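Local coordinates for protein dally-like, isoform A (PDB 6XTZ) that is a cell-surface glypican proteoglycan that binds Wnt and probably Hedgehog proteins and shields the Wnt palmitoleate lipid so that signalling can act at a distance, at residues H68-I79 and Y456-V467. The protein carries 5 engineered substitutions. Sequence-based numbering, arbitrary orientation. Where two conformers were deposited one is given.
Sequences HTKDQISRMSGI and YKKFWSNLPHSV
Met76 reaches into the corner formed by two nearly perpendicular rings, Tyr456 and Phe459. Its CG sits squarely over the Tyr456 ring, 3.5 Å from the centroid, a CH-pi contact. With its first two torsions both extended (chi1 174°) the chain reaches across, and SD lies over a face of Phe459, 3.7 Å from the ring centroid, a Met-aromatic contact. A bend at chi3 (67°) turns CE over that same face and toward Trp460 CZ2. A flexible, polarisable thioether can turn from one face to the next. Phe459 turns its CD2 edge onto the face of Trp460, and isoleucine suits Ile73 because one branch serves both rings: CG1 meets the Phe459 edge, CD1 packs 3.6 Å from Trp460 CZ3. In the elongated, all-helical glypican core, this joins long helix 51-110 to short helix 459-467 and the type I turn from Tyr456 leading into it; the axes of 68-79 and 459-467 make 140°, roughly antiparallel. Trp269 and Phe265 of helix 263-283 meet Trp460 edge-to-face. Toward the other end, the His68 imidazole offers NE2 at its edge to Ser466 OG, a hydrogen bond of 3.0 Å, and a flat face to Val467 CA, with Val467 CG2 3.4 Å from His68 CD2.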
ATOM      1  N   HIS A  68     -19.195  10.503  -0.102  1.00 42.45           N
ATOM      2  CA  HIS A  68     -19.048   9.117   0.327  1.00 44.29           C
ATOM      3  C   HIS A  68     -17.660   8.577   0.002  1.00 42.77           C
ATOM      4  O   HIS A  68     -17.049   7.888   0.825  1.00 42.97           O
ATOM      5  CB  HIS A  68     -20.128   8.250  -0.321  1.00 49.50           C
ATOM      6  CG  HIS A  68     -20.090   6.814   0.105  1.00 61.51           C
ATOM      7  ND1 HIS A  68     -20.863   6.320   1.134  1.00 65.65           N
ATOM      8  CD2 HIS A  68     -19.372   5.764  -0.362  1.00 63.13           C
ATOM      9  CE1 HIS A  68     -20.625   5.030   1.283  1.00 63.83           C
ATOM     10  NE2 HIS A  68     -19.724   4.668   0.388  1.00 63.75           N
ATOM     11  N   THR A  69     -17.145   8.877  -1.193  1.00 41.40           N
ATOM     12  CA  THR A  69     -15.818   8.392  -1.557  1.00 46.59           C
ATOM     13  C   THR A  69     -14.733   9.102  -0.760  1.00 51.10           C
ATOM     14  O   THR A  69     -13.728   8.487  -0.386  1.00 51.21           O
ATOM     15  CB  THR A  69     -15.582   8.566  -3.057  1.00 46.49           C
ATOM     16  OG1 THR A  69     -15.659   9.955  -3.399  1.00 51.99           O
ATOM     17  CG2 THR A  69     -16.622   7.791  -3.854  1.00 39.14           C
ATOM     18  N   LYS A  70     -14.917  10.397  -0.485  1.00 53.38           N
ATOM     19  CA  LYS A  70     -13.925  11.132   0.296  1.00 53.39           C
ATOM     20  C   LYS A  70     -13.780  10.546   1.696  1.00 46.78           C
ATOM     21  O   LYS A  70     -12.662  10.412   2.207  1.00 43.03           O
ATOM     22  CB  LYS A  70     -14.304  12.611   0.372  1.00 55.00           C
ATOM     23  CG  LYS A  70     -13.353  13.455   1.205  1.00 59.41           C
ATOM     24  CD  LYS A  70     -13.810  14.904   1.268  1.00 65.80           C
ATOM     25  CE  LYS A  70     -12.867  15.747   2.112  1.00 69.72           C
ATOM     26  NZ  LYS A  70     -11.490  15.781   1.543  1.00 71.85           N
ATOM     27  N   ASP A  71     -14.900  10.187   2.327  0.58 41.90           N
ATOM     28  CA  ASP A  71     -14.843   9.607   3.665  0.58 43.11           C
ATOM     29  C   ASP A  71     -14.198   8.226   3.643  0.58 44.45           C
ATOM     30  O   ASP A  71     -13.418   7.886   4.541  0.58 45.05           O
ATOM     31  CB  ASP A  71     -16.247   9.535   4.263  0.58 43.59           C
ATOM     32  CG  ASP A  71     -16.262   8.907   5.641  0.58 44.36           C
ATOM     33  OD1 ASP A  71     -15.706   9.518   6.577  0.58 49.54           O
ATOM     34  OD2 ASP A  71     -16.829   7.805   5.790  0.58 45.01           O
ATOM     35  N   GLN A  72     -14.507   7.419   2.627  1.00 43.19           N
ATOM     36  CA  GLN A  72     -13.933   6.081   2.540  1.00 41.46           C
ATOM     37  C   GLN A  72     -12.436   6.134   2.260  1.00 40.23           C
ATOM     38  O   GLN A  72     -11.656   5.404   2.881  1.00 42.54           O
ATOM     39  CB  GLN A  72     -14.650   5.275   1.456  1.00 46.14           C
ATOM     40  CG  GLN A  72     -16.091   4.929   1.787  1.00 51.87           C
ATOM     41  CD  GLN A  72     -16.200   3.898   2.890  1.00 64.34           C
ATOM     42  OE1 GLN A  72     -15.417   2.949   2.947  1.00 68.95           O
ATOM     43  NE2 GLN A  72     -17.170   4.080   3.778  1.00 66.23           N
ATOM     44  N   ILE A  73     -12.017   6.996   1.332  1.00 39.80           N
ATOM     45  CA  ILE A  73     -10.619   7.026   0.921  1.00 39.36           C
ATOM     46  C   ILE A  73      -9.746   7.623   2.020  1.00 42.53           C
ATOM     47  O   ILE A  73      -8.686   7.081   2.353  1.00 42.66           O
ATOM     48  CB  ILE A  73     -10.469   7.797  -0.403  1.00 33.42           C
ATOM     49  CG1 ILE A  73     -11.156   7.040  -1.542  1.00 36.30           C
ATOM     50  CG2 ILE A  73      -9.007   8.025  -0.722  1.00 36.46           C
ATOM     51  CD1 ILE A  73     -11.216   7.821  -2.842  1.00 34.38           C
ATOM     52  N   SER A  74     -10.176   8.747   2.601  1.00 43.81           N
ATOM     53  CA  SER A  74      -9.356   9.405   3.615  1.00 48.58           C
ATOM     54  C   SER A  74      -9.229   8.562   4.879  1.00 41.71           C
ATOM     55  O   SER A  74      -8.194   8.613   5.553  1.00 36.03           O
ATOM     56  CB  SER A  74      -9.932  10.780   3.955  1.00 49.29           C
ATOM     57  OG  SER A  74     -11.184  10.659   4.601  1.00 55.67           O
ATOM     58  N   ARG A  75     -10.263   7.789   5.218  1.00 36.39           N
ATOM     59  CA  ARG A  75     -10.189   6.940   6.401  1.00 35.58           C
ATOM     60  C   ARG A  75      -9.240   5.768   6.179  1.00 40.47           C
ATOM     61  O   ARG A  75      -8.478   5.400   7.082  1.00 44.78           O
ATOM     62  CB  ARG A  75     -11.586   6.452   6.778  1.00 44.94           C
ATOM     63  CG  ARG A  75     -11.659   5.665   8.074  1.00 62.36           C
ATOM     64  CD  ARG A  75     -12.963   5.953   8.801  1.00 76.24           C
ATOM     65  NE  ARG A  75     -14.062   6.187   7.867  1.00 82.23           N
ATOM     66  CZ  ARG A  75     -14.847   5.231   7.380  1.00 85.16           C
ATOM     67  NH1 ARG A  75     -14.660   3.969   7.738  1.00 85.74           N
ATOM     68  NH2 ARG A  75     -15.820   5.539   6.534  1.00 84.36           N
ATOM     69  N   MET A  76      -9.266   5.171   4.985  1.00 39.32           N
ATOM     70  CA  MET A  76      -8.290   4.137   4.658  1.00 36.61           C
ATOM     71  C   MET A  76      -6.883   4.717   4.611  1.00 39.08           C
ATOM     72  O   MET A  76      -5.938   4.129   5.151  1.00 38.88           O
ATOM     73  CB  MET A  76      -8.635   3.478   3.322  1.00 31.22           C
ATOM     74  CG  MET A  76      -7.583   2.483   2.856  1.00 34.18           C
ATOM     75  SD  MET A  76      -7.767   1.975   1.139  1.00 53.00           S
ATOM     76  CE  MET A  76      -7.387   3.504   0.287  1.00 50.21           C
ATOM     77  N   SER A  77      -6.728   5.872   3.961  1.00 30.30           N
ATOM     78  CA  SER A  77      -5.421   6.519   3.895  1.00 47.60           C
ATOM     79  C   SER A  77      -4.900   6.859   5.286  1.00 43.19           C
ATOM     80  O   SER A  77      -3.706   6.701   5.565  1.00 42.37           O
ATOM     81  CB  SER A  77      -5.506   7.776   3.030  1.00 45.77           C
ATOM     82  OG  SER A  77      -4.251   8.429   2.951  1.00 50.16           O
ATOM     83  N   GLY A  78      -5.782   7.325   6.173  1.00 39.50           N
ATOM     84  CA  GLY A  78      -5.349   7.683   7.514  1.00 35.84           C
ATOM     85  C   GLY A  78      -4.919   6.481   8.335  1.00 35.77           C
ATOM     86  O   GLY A  78      -3.915   6.535   9.049  1.00 34.59           O
ATOM     87  N   ILE A  79      -5.674   5.384   8.247  1.00 36.55           N
ATOM     88  CA  ILE A  79      -5.335   4.183   9.004  1.00 37.88           C
ATOM     89  C   ILE A  79      -4.011   3.603   8.521  1.00 40.32           C
ATOM     90  O   ILE A  79      -3.104   3.338   9.317  1.00 44.53           O
ATOM     91  CB  ILE A  79      -6.471   3.149   8.909  1.00 39.91           C
ATOM     92  CG1 ILE A  79      -7.693   3.620   9.701  1.00 41.29           C
ATOM     93  CG2 ILE A  79      -6.002   1.791   9.410  1.00 38.72           C
ATOM     94  CD1 ILE A  79      -8.885   2.689   9.595  1.00 40.89           C
ATOM     95  N   TYR A 456      -8.243  -4.065   2.790  1.00 39.07           N
ATOM     96  CA  TYR A 456      -8.332  -3.031   1.767  1.00 43.23           C
ATOM     97  C   TYR A 456      -7.901  -3.512   0.387  1.00 42.85           C
ATOM     98  O   TYR A 456      -7.677  -2.682  -0.500  1.00 37.11           O
ATOM     99  CB  TYR A 456      -7.489  -1.817   2.165  1.00 42.75           C
ATOM    100  CG  TYR A 456      -7.971  -1.102   3.407  1.00 42.15           C
ATOM    101  CD1 TYR A 456      -9.254  -0.576   3.475  1.00 45.39           C
ATOM    102  CD2 TYR A 456      -7.136  -0.938   4.502  1.00 44.66           C
ATOM    103  CE1 TYR A 456      -9.695   0.084   4.609  1.00 49.73           C
ATOM    104  CE2 TYR A 456      -7.567  -0.283   5.636  1.00 48.89           C
ATOM    105  CZ  TYR A 456      -8.845   0.226   5.687  1.00 47.52           C
ATOM    106  OH  TYR A 456      -9.267   0.878   6.821  1.00 49.20           O
ATOM    107  N   LYS A 457      -7.781  -4.828   0.187  1.00 46.10           N
ATOM    108  CA  LYS A 457      -7.342  -5.348  -1.104  1.00 45.44           C
ATOM    109  C   LYS A 457      -8.327  -4.982  -2.209  1.00 43.24           C
ATOM    110  O   LYS A 457      -7.933  -4.477  -3.267  1.00 42.34           O
ATOM    111  CB  LYS A 457      -7.163  -6.864  -1.021  1.00 46.56           C
ATOM    112  CG  LYS A 457      -6.700  -7.521  -2.314  1.00 50.36           C
ATOM    113  CD  LYS A 457      -6.299  -8.973  -2.073  1.00 56.68           C
ATOM    114  CE  LYS A 457      -5.845  -9.657  -3.354  1.00 61.31           C
ATOM    115  NZ  LYS A 457      -6.954  -9.807  -4.333  1.00 70.63           N
ATOM    116  N   LYS A 458      -9.616  -5.227  -1.978  1.00 38.83           N
ATOM    117  CA  LYS A 458     -10.665  -4.934  -2.946  1.00 44.91           C
ATOM    118  C   LYS A 458     -11.338  -3.592  -2.680  1.00 46.50           C
ATOM    119  O   LYS A 458     -12.503  -3.403  -3.044  1.00 47.92           O
ATOM    120  CB  LYS A 458     -11.707  -6.052  -2.949  1.00 49.26           C
ATOM    121  CG  LYS A 458     -11.151  -7.439  -3.233  1.00 54.16           C
ATOM    122  CD  LYS A 458     -10.798  -7.609  -4.701  1.00 61.91           C
ATOM    123  CE  LYS A 458     -10.454  -9.056  -5.019  1.00 65.13           C
ATOM    124  NZ  LYS A 458     -10.219  -9.263  -6.474  1.00 71.75           N
ATOM    125  N   PHE A 459     -10.623  -2.653  -2.054  1.00 43.55           N
ATOM    126  CA  PHE A 459     -11.247  -1.403  -1.627  1.00 39.68           C
ATOM    127  C   PHE A 459     -11.792  -0.613  -2.810  1.00 40.56           C
ATOM    128  O   PHE A 459     -12.915  -0.101  -2.758  1.00 33.80           O
ATOM    129  CB  PHE A 459     -10.246  -0.555  -0.838  1.00 36.06           C
ATOM    130  CG  PHE A 459     -10.726   0.843  -0.565  1.00 41.50           C
ATOM    131  CD1 PHE A 459     -11.555   1.108   0.513  1.00 40.26           C
ATOM    132  CD2 PHE A 459     -10.356   1.894  -1.392  1.00 45.12           C
ATOM    133  CE1 PHE A 459     -12.004   2.393   0.763  1.00 42.40           C
ATOM    134  CE2 PHE A 459     -10.805   3.179  -1.149  1.00 37.47           C
ATOM    135  CZ  PHE A 459     -11.628   3.429  -0.069  1.00 36.67           C
ATOM    136  N   TRP A 460     -11.012  -0.504  -3.885  1.00 43.84           N
ATOM    137  CA  TRP A 460     -11.390   0.372  -4.987  1.00 44.71           C
ATOM    138  C   TRP A 460     -12.514  -0.220  -5.831  1.00 42.20           C
ATOM    139  O   TRP A 460     -13.425   0.504  -6.244  1.00 40.82           O
ATOM    140  CB  TRP A 460     -10.162   0.682  -5.843  1.00 43.07           C
ATOM    141  CG  TRP A 460      -9.101   1.399  -5.066  1.00 43.91           C
ATOM    142  CD1 TRP A 460      -7.989   0.850  -4.495  1.00 47.56           C
ATOM    143  CD2 TRP A 460      -9.068   2.795  -4.746  1.00 39.38           C
ATOM    144  NE1 TRP A 460      -7.260   1.821  -3.850  1.00 45.31           N
ATOM    145  CE2 TRP A 460      -7.901   3.023  -3.989  1.00 41.81           C
ATOM    146  CE3 TRP A 460      -9.907   3.876  -5.034  1.00 34.99           C
ATOM    147  CZ2 TRP A 460      -7.553   4.287  -3.515  1.00 41.03           C
ATOM    148  CZ3 TRP A 460      -9.562   5.129  -4.561  1.00 40.56           C
ATOM    149  CH2 TRP A 460      -8.394   5.325  -3.811  1.00 39.75           C
ATOM    150  N   SER A 461     -12.478  -1.529  -6.091  1.00 44.61           N
ATOM    151  CA  SER A 461     -13.558  -2.151  -6.849  1.00 43.08           C
ATOM    152  C   SER A 461     -14.830  -2.294  -6.023  1.00 46.44           C
ATOM    153  O   SER A 461     -15.907  -2.492  -6.596  1.00 54.18           O
ATOM    154  CB  SER A 461     -13.124  -3.519  -7.378  1.00 41.65           C
ATOM    155  OG  SER A 461     -12.765  -4.396  -6.322  1.00 41.02           O
ATOM    156  N   ASN A 462     -14.731  -2.193  -4.700  1.00 45.19           N
ATOM    157  CA  ASN A 462     -15.889  -2.278  -3.823  1.00 48.23           C
ATOM    158  C   ASN A 462     -16.569  -0.933  -3.607  1.00 48.31           C
ATOM    159  O   ASN A 462     -17.687  -0.903  -3.078  1.00 52.02           O
ATOM    160  CB  ASN A 462     -15.477  -2.870  -2.469  1.00 52.59           C
ATOM    161  CG  ASN A 462     -16.665  -3.222  -1.598  1.00 63.25           C
ATOM    162  OD1 ASN A 462     -17.309  -4.252  -1.794  1.00 72.66           O
ATOM    163  ND2 ASN A 462     -16.956  -2.372  -0.620  1.00 63.45           N
ATOM    164  N   LEU A 463     -15.928   0.172  -3.996  1.00 46.31           N
ATOM    165  CA  LEU A 463     -16.552   1.486  -3.837  1.00 46.00           C
ATOM    166  C   LEU A 463     -17.911   1.582  -4.518  1.00 48.99           C
ATOM    167  O   LEU A 463     -18.870   2.024  -3.860  1.00 48.92           O
ATOM    168  CB  LEU A 463     -15.596   2.577  -4.331  1.00 45.81           C
ATOM    169  CG  LEU A 463     -14.656   3.185  -3.289  1.00 47.78           C
ATOM    170  CD1 LEU A 463     -13.728   4.197  -3.936  1.00 51.98           C
ATOM    171  CD2 LEU A 463     -15.460   3.832  -2.172  1.00 40.14           C
ATOM    172  N   PRO A 464     -18.082   1.198  -5.792  1.00 48.40           N
ATOM    173  CA  PRO A 464     -19.435   1.254  -6.375  1.00 47.50           C
ATOM    174  C   PRO A 464     -20.451   0.416  -5.620  1.00 47.93           C
ATOM    175  O   PRO A 464     -21.599   0.842  -5.453  1.00 54.09           O
ATOM    176  CB  PRO A 464     -19.221   0.744  -7.810  1.00 49.23           C
ATOM    177  CG  PRO A 464     -17.933   0.003  -7.771  1.00 55.63           C
ATOM    178  CD  PRO A 464     -17.092   0.733  -6.778  1.00 51.43           C
ATOM    179  N   HIS A 465     -20.058  -0.768  -5.149  1.00 48.28           N
ATOM    180  CA  HIS A 465     -20.963  -1.563  -4.327  1.00 50.46           C
ATOM    181  C   HIS A 465     -21.215  -0.905  -2.978  1.00 49.13           C
ATOM    182  O   HIS A 465     -22.305  -1.049  -2.412  1.00 50.26           O
ATOM    183  CB  HIS A 465     -20.401  -2.971  -4.141  1.00 50.61           C
ATOM    184  CG  HIS A 465     -20.171  -3.695  -5.429  1.00 56.26           C
ATOM    185  ND1 HIS A 465     -21.116  -4.524  -5.997  1.00 59.17           N
ATOM    186  CD2 HIS A 465     -19.111  -3.702  -6.272  1.00 56.69           C
ATOM    187  CE1 HIS A 465     -20.644  -5.017  -7.128  1.00 58.39           C
ATOM    188  NE2 HIS A 465     -19.429  -4.533  -7.318  1.00 60.09           N
ATOM    189  N   SER A 466     -20.230  -0.175  -2.453  1.00 45.65           N
ATOM    190  CA  SER A 466     -20.422   0.516  -1.182  1.00 49.70           C
ATOM    191  C   SER A 466     -21.325   1.732  -1.347  1.00 53.44           C
ATOM    192  O   SER A 466     -22.156   2.019  -0.476  1.00 51.42           O
ATOM    193  CB  SER A 466     -19.070   0.922  -0.598  1.00 46.69           C
ATOM    194  OG  SER A 466     -19.234   1.711   0.567  1.00 46.52           O
ATOM    195  N   VAL A 467     -21.181   2.457  -2.458  1.00 53.45           N
ATOM    196  CA  VAL A 467     -22.010   3.636  -2.692  1.00 47.03           C
ATOM    197  C   VAL A 467     -23.472   3.240  -2.877  1.00 49.28           C
ATOM    198  O   VAL A 467     -24.378   3.923  -2.388  1.00 56.65           O
ATOM    199  CB  VAL A 467     -21.477   4.428  -3.900  1.00 47.97           C
ATOM    200  CG1 VAL A 467     -22.413   5.579  -4.242  1.00 49.69           C
ATOM    201  CG2 VAL A 467     -20.077   4.949  -3.618  1.00 49.69           C
TER